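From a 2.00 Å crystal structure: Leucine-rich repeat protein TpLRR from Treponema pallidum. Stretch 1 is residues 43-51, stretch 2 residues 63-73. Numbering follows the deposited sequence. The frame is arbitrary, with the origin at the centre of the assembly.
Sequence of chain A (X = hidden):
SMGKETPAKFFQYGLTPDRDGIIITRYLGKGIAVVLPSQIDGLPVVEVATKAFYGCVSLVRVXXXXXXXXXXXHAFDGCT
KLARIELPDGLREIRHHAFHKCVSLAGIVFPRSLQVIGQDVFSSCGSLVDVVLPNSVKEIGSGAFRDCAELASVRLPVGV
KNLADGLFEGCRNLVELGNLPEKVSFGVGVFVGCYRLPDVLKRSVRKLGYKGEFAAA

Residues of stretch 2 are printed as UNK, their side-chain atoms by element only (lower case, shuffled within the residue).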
# COMPACT_ATOMS: atom_id res chain seq x y z
N LEU A 43 -16.80 0.19 21.09
CA LEU A 43 -16.85 -0.54 19.83
C LEU A 43 -15.48 -0.53 19.16
O LEU A 43 -14.75 0.46 19.25
CB LEU A 43 -17.89 0.04 18.87
CG LEU A 43 -19.30 -0.34 19.27
CD1 LEU A 43 -20.29 -0.04 18.14
CD2 LEU A 43 -19.36 -1.82 19.70
N PRO A 44 -15.09 -1.63 18.51
CA PRO A 44 -13.78 -1.68 17.86
C PRO A 44 -13.73 -0.83 16.60
O PRO A 44 -14.72 -0.70 15.87
CB PRO A 44 -13.62 -3.17 17.53
CG PRO A 44 -15.02 -3.63 17.29
CD PRO A 44 -15.83 -2.90 18.35
N VAL A 45 -12.56 -0.25 16.36
CA VAL A 45 -12.32 0.59 15.18
C VAL A 45 -11.84 -0.32 14.05
O VAL A 45 -10.72 -0.83 14.09
CB VAL A 45 -11.31 1.70 15.48
CG1 VAL A 45 -10.96 2.45 14.20
CG2 VAL A 45 -11.86 2.67 16.53
N VAL A 46 -12.69 -0.51 13.04
CA VAL A 46 -12.48 -1.56 12.04
C VAL A 46 -12.14 -1.03 10.65
O VAL A 46 -11.77 -1.84 9.77
CB VAL A 46 -13.71 -2.49 11.94
CG1 VAL A 46 -13.90 -3.23 13.25
CG2 VAL A 46 -14.94 -1.69 11.60
N GLU A 47 -12.25 0.27 10.40
CA GLU A 47 -12.04 0.79 9.05
C GLU A 47 -11.51 2.22 9.11
O GLU A 47 -11.93 3.01 9.96
CB GLU A 47 -13.33 0.72 8.24
CG GLU A 47 -13.25 1.34 6.86
CD GLU A 47 -14.51 1.08 6.04
OE1 GLU A 47 -14.79 1.83 5.09
OE2 GLU A 47 -15.22 0.10 6.36
N VAL A 48 -10.57 2.53 8.22
CA VAL A 48 -10.17 3.91 7.94
C VAL A 48 -10.78 4.29 6.60
O VAL A 48 -10.32 3.83 5.55
CB VAL A 48 -8.64 4.08 7.92
CG1 VAL A 48 -8.27 5.52 7.58
CG2 VAL A 48 -8.01 3.65 9.24
N ALA A 49 -11.80 5.15 6.63
CA ALA A 49 -12.64 5.41 5.46
C ALA A 49 -11.91 6.24 4.40
O ALA A 49 -10.85 6.83 4.63
CB ALA A 49 -13.92 6.13 5.86
N THR A 50 -12.53 6.28 3.22
CA THR A 50 -12.13 7.11 2.09
C THR A 50 -11.64 8.49 2.53
O THR A 50 -12.36 9.22 3.22
CB THR A 50 -13.33 7.24 1.15
OG1 THR A 50 -13.60 5.97 0.52
CG2 THR A 50 -13.06 8.27 0.07
N LYS A 51 -10.41 8.83 2.14
CA LYS A 51 -9.83 10.17 2.32
C LYS A 51 -9.77 10.63 3.78
O LYS A 51 -9.74 11.84 4.06
CB LYS A 51 -10.59 11.23 1.49
CG LYS A 51 -10.59 11.00 -0.02
CD LYS A 51 -11.39 12.08 -0.79
CE LYS A 51 -10.49 12.86 -1.76
NZ LYS A 51 -11.06 13.00 -3.17
N UNK A 63 -0.21 4.84 13.74
CA UNK A 63 -0.32 3.48 14.25
C UNK A 63 -1.78 3.06 14.16
O UNK A 63 -2.66 3.77 14.65
c UNK A 63 0.20 3.39 15.69
o UNK A 63 -0.11 2.13 16.27
N UNK A 64 -2.03 1.93 13.52
CA UNK A 64 -3.40 1.44 13.44
C UNK A 64 -3.59 0.22 14.34
O UNK A 64 -2.68 -0.60 14.47
c UNK A 64 -3.45 2.18 10.98
c UNK A 64 -3.77 1.08 12.00
c UNK A 64 -4.21 3.44 11.32
c UNK A 64 -3.76 1.74 9.55
N UNK A 65 -4.76 0.09 14.97
CA UNK A 65 -5.01 -1.07 15.84
C UNK A 65 -5.35 -2.32 15.04
O UNK A 65 -5.86 -2.26 13.92
c UNK A 65 -6.24 -0.62 16.65
c UNK A 65 -5.89 1.04 14.97
c UNK A 65 -6.99 0.27 15.68
N UNK A 66 -5.09 -3.47 15.68
CA UNK A 66 -5.33 -4.77 15.04
C UNK A 66 -6.77 -4.96 14.57
O UNK A 66 -7.02 -5.80 13.69
o UNK A 66 -5.27 -5.56 17.33
c UNK A 66 -4.92 -5.90 15.99
N UNK A 67 -7.71 -4.18 15.10
CA UNK A 67 -9.10 -4.26 14.70
C UNK A 67 -9.36 -3.68 13.31
O UNK A 67 -10.43 -3.93 12.74
o UNK A 67 -9.32 -2.32 16.13
c UNK A 67 -9.96 -3.53 15.73
N UNK A 68 -8.43 -2.90 12.75
CA UNK A 68 -8.70 -2.29 11.45
C UNK A 68 -8.55 -3.34 10.35
O UNK A 68 -7.49 -3.95 10.19
c UNK A 68 -7.88 -0.70 9.72
c UNK A 68 -8.17 0.07 12.08
c UNK A 68 -7.78 -1.10 11.19
N UNK A 69 -9.62 -3.53 9.59
CA UNK A 69 -9.68 -4.52 8.52
C UNK A 69 -9.47 -3.92 7.14
O UNK A 69 -9.08 -4.64 6.22
c UNK A 69 -11.35 -5.98 9.83
c UNK A 69 -10.67 -7.35 9.80
n UNK A 69 -9.08 -7.45 12.17
n UNK A 69 -10.94 -8.16 10.99
c UNK A 69 -10.17 -8.20 12.09
c UNK A 69 -11.05 -5.22 8.55
n UNK A 69 -10.52 -8.98 13.12
N UNK A 70 -9.70 -2.62 7.00
CA UNK A 70 -9.85 -1.99 5.70
C UNK A 70 -9.29 -0.57 5.73
O UNK A 70 -9.60 0.19 6.65
c UNK A 70 -12.35 -2.70 2.45
s UNK A 70 -11.17 -1.38 2.72
c UNK A 70 -11.69 -0.85 4.34
c UNK A 70 -11.34 -1.96 5.30
N UNK A 71 -8.49 -0.23 4.73
CA UNK A 71 -8.05 1.15 4.51
C UNK A 71 -8.64 1.61 3.18
O UNK A 71 -8.32 1.04 2.12
c UNK A 71 -4.46 0.89 5.98
c UNK A 71 -5.97 0.89 5.89
c UNK A 71 -6.08 2.70 4.14
c UNK A 71 -6.52 1.28 4.52
N UNK A 72 -9.51 2.62 3.23
CA UNK A 72 -10.28 3.04 2.07
C UNK A 72 -9.50 3.87 1.07
O UNK A 72 -8.34 4.22 1.26
N UNK A 73 -10.17 4.20 -0.04
CA UNK A 73 -9.49 4.85 -1.15
C UNK A 73 -8.96 6.22 -0.75
O UNK A 73 -9.60 6.96 0.00
c UNK A 73 -10.43 4.97 -2.35
o UNK A 73 -12.35 5.77 -4.38
c UNK A 73 -11.59 5.93 -2.12
c UNK A 73 -12.17 6.50 -3.41
n UNK A 73 -12.47 7.80 -3.42
O HOH W 1 -13.00 3.38 0.61

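Position 63 carries one carbon and then one oxygen. The side chain stays out of reach of stretch 1. This is Ser-63.

Position 64 has four carbons, forked at the second. One tip of the fork lies 4.3 Å from CG2 of Val-48, an apolar contact. The fork at the second carbon makes it Leu-64, and the tip is CD2.

Position 65 has three carbons that close a ring onto the backbone N. It is Pro-65; its CG lies 4.2 Å from O of Val-45. It opens a type I turn that ends at position 68.

Position 66 again has one carbon and one oxygen. Its CA-to-CB bond points away from stretch 1, and it makes no contact there. It is Ser-66.

Position 67 has the same two atoms, but its CA-to-CB bond points toward stretch 1. The oxygen lies 2.9 Å from the O of Val-45, and CB is 4.1 Å from CB of Pro-44. A carbonyl can only accept, so the side chain donates a hydrogen bond. This is Ser-67, with OG as donor.

Position 68 has three carbons, one carrying the other two. One branch is 4.2 Å from CG1 of Val-45, the other 4.4 Å from CG2 of Val-48. It is Val-68. Its N bonds to O of Pro-65 at 2.9 Å, closing the turn.

Position 69 has three carbons, a nitrogen, and a carbon bearing two more nitrogens. That guanidinium group identifies Arg-69. Its end leads away from stretch 1, and NH1 makes a weak hydrogen bond to O of Ser-66 at 3.0 Å.

Position 70 is an unbranched chain of two carbons, a sulfur and a carbon. Its second carbon is 3.7 Å from CG of Glu-47. The sulfur identifies Met-70.

Position 71 has four carbons, forked at the first, with one arm two carbons long. It is Ile-71, paired with Val-48 and on the same sheet face.

Position 72 has no side-chain atoms, so it is Gly-72. An ideal CB would lie 2.7 Å from N of Thr-50, a clash.

Position 73 has three carbons, the third carrying one oxygen and one nitrogen. Its second carbon is 3.3 Å from OG1 of Thr-50. This is Gln-73.

The contact is a short parallel pairing. Arg-69 N donates to Val-46 O (2.7 Å), Val-48 N to Met-70 O (3.0 Å), and Gly-72 N to Val-48 O (2.7 Å). Lys-51 N then reaches Gln-73 O at 3.0 Å. Water 1 bridges Thr-50 OG1 and Gln-73 N.

Stretch 2, residues 63-73: SLPSSVRMIGQ
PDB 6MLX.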